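Local coordinates for F-actin-capping protein subunit alpha (Plasmodium berghei, PDB 7A0H) that caps actin filaments as an atypical, asymmetric homodimer, probably by binding their barbed ends and blocking subunit exchange there without severing, at the interface of chains A and B. Coordinates in Å, arbitrary orientation; residue numbers count along the deposited sequence, not the author numbering. Chains: chain A/B, F-actin-capping protein subunit alpha.

The interface of chains A and B. Residues chain A 265-270; chain B 277, 281.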
loop_
_atom_site.group_PDB
_atom_site.type_symbol
_atom_site.label_atom_id
_atom_site.label_comp_id
_atom_site.label_asym_id
_atom_site.label_seq_id
_atom_site.Cartn_x
_atom_site.Cartn_y
_atom_site.Cartn_z
ATOM N N LEU A 265 -19.961 2.128 -4.226
ATOM C CA LEU A 265 -19.143 1.030 -3.746
ATOM C C LEU A 265 -19.793 -0.285 -4.110
ATOM O O LEU A 265 -19.105 -1.272 -4.458
ATOM C CB LEU A 265 -18.944 1.169 -2.235
ATOM C CG LEU A 265 -18.062 2.325 -1.787
ATOM C CD1 LEU A 265 -17.558 2.183 -0.352
ATOM C CD2 LEU A 265 -16.909 2.418 -2.699
ATOM N N ASN A 266 -21.120 -0.329 -3.994
ATOM C CA ASN A 266 -21.889 -1.489 -4.425
ATOM C C ASN A 266 -21.849 -1.726 -5.938
ATOM O O ASN A 266 -22.302 -2.800 -6.383
ATOM C CB ASN A 266 -23.366 -1.367 -3.969
ATOM C CG ASN A 266 -23.555 -1.752 -2.484
ATOM O OD1 ASN A 266 -22.638 -2.238 -1.812
ATOM N ND2 ASN A 266 -24.763 -1.574 -1.990
ATOM N N HIS A 267 -21.389 -0.767 -6.758
ATOM C CA HIS A 267 -21.246 -1.022 -8.201
ATOM C C HIS A 267 -19.801 -1.048 -8.718
ATOM O O HIS A 267 -19.570 -0.840 -9.920
ATOM C CB HIS A 267 -22.073 -0.008 -8.988
ATOM C CG HIS A 267 -23.544 -0.170 -8.775
ATOM N ND1 HIS A 267 -24.153 0.097 -7.567
ATOM C CD2 HIS A 267 -24.503 -0.688 -9.576
ATOM C CE1 HIS A 267 -25.443 -0.180 -7.655
ATOM N NE2 HIS A 267 -25.680 -0.649 -8.865
ATOM N N LEU A 268 -18.823 -1.215 -7.841
ATOM C CA LEU A 268 -17.465 -1.458 -8.286
ATOM C C LEU A 268 -17.355 -2.901 -8.718
ATOM O O LEU A 268 -17.943 -3.783 -8.088
ATOM C CB LEU A 268 -16.487 -1.211 -7.150
ATOM C CG LEU A 268 -16.496 0.243 -6.707
ATOM C CD1 LEU A 268 -15.567 0.364 -5.593
ATOM C CD2 LEU A 268 -16.093 1.133 -7.839
ATOM N N ILE A 269 -16.593 -3.157 -9.785
ATOM C CA ILE A 269 -16.279 -4.526 -10.168
ATOM C C ILE A 269 -14.796 -4.701 -10.437
ATOM O O ILE A 269 -14.027 -3.740 -10.553
ATOM C CB ILE A 269 -17.098 -4.924 -11.404
ATOM C CG1 ILE A 269 -16.501 -4.220 -12.615
ATOM C CG2 ILE A 269 -18.571 -4.470 -11.153
ATOM C CD1 ILE A 269 -17.063 -4.636 -13.919
ATOM N N ALA A 270 -14.379 -5.962 -10.463
ATOM C CA ALA A 270 -13.000 -6.280 -10.805
ATOM C C ALA A 270 -12.820 -6.189 -12.322
ATOM O O ALA A 270 -13.602 -6.775 -13.080
ATOM C CB ALA A 270 -12.654 -7.664 -10.284
ATOM N N ILE B 277 -13.115 -5.390 -3.289
ATOM C CA ILE B 277 -14.397 -4.706 -3.385
ATOM C C ILE B 277 -15.338 -5.223 -2.319
ATOM O O ILE B 277 -15.948 -4.453 -1.587
ATOM C CB ILE B 277 -14.999 -4.863 -4.790
ATOM C CG1 ILE B 277 -14.128 -4.154 -5.833
ATOM C CG2 ILE B 277 -16.426 -4.361 -4.810
ATOM C CD1 ILE B 277 -14.357 -4.720 -7.238
ATOM N N ARG B 281 -16.983 -2.817 0.627
ATOM C CA ARG B 281 -18.405 -2.465 0.744
ATOM C C ARG B 281 -18.900 -2.707 2.150
ATOM O O ARG B 281 -19.754 -1.963 2.623
ATOM C CB ARG B 281 -19.322 -3.250 -0.205
ATOM C CG ARG B 281 -19.034 -3.112 -1.677
ATOM C CD ARG B 281 -19.929 -4.121 -2.478
ATOM N NE ARG B 281 -19.661 -3.970 -3.903
ATOM C CZ ARG B 281 -19.996 -4.841 -4.859
ATOM N NH1 ARG B 281 -20.607 -5.985 -4.564
ATOM N NH2 ARG B 281 -19.703 -4.549 -6.119
#
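At this part of the homodimer interface, the last turn of helix 243-281 of chain B meets the C-terminal end of helix 243-266 of chain A and the short strand 268-270 that follows. B:Arg281 carries the tight part. Its CG lies anti to its own carbonyl carbon (chi1 -59°), and the chain runs extended from CG to NE. This carries the guanidinium across to the main-chain carbonyls at the helix end. NE donates a hydrogen bond to A:Leu265 O at 2.8 Å, with 152° at the hydrogen. The acceptor lies close to the guanidinium plane, but the donor sits above the carbonyl plane, away from a lone pair. A:Asn266 O lies over one face of the guanidinium, toward its rim, 3.1 Å from NH2, and is not hydrogen bonded to it. NH2 also comes within 2.7 Å of A:Leu268 O, but the hydrogen is not aimed at this oxygen, so the pair is a close polar approach and not a hydrogen bond. The attraction there is probably electrostatic. The positive guanidinium may also suit the partial negative charge of the helix C-terminus. The A:Asn266 side chain crosses the arginine obliquely, with the amide and guanidinium planes 81° apart. Its OD1 touches the aliphatic stem, 3.4 Å from B:Arg281 CD.

One turn earlier, B:Ile277 makes the apolar part. Its CD1 tip reaches the strand backbone, 3.5 Å from A:Ile269 CA. Its CG2 branch packs more loosely, 3.9 Å from A:Leu268 CB. The contact thins toward the strand's far end, where A:Ala270 loses little surface to chain B. A:His267 marks another loose side. It loses no surface to chain B. The two subunits are not related by exact two-fold symmetry across the interface, in keeping with an asymmetric homodimer. This patch joins the long helix of one subunit to the helix end and strand of the other, and so contributes to holding the dimer together.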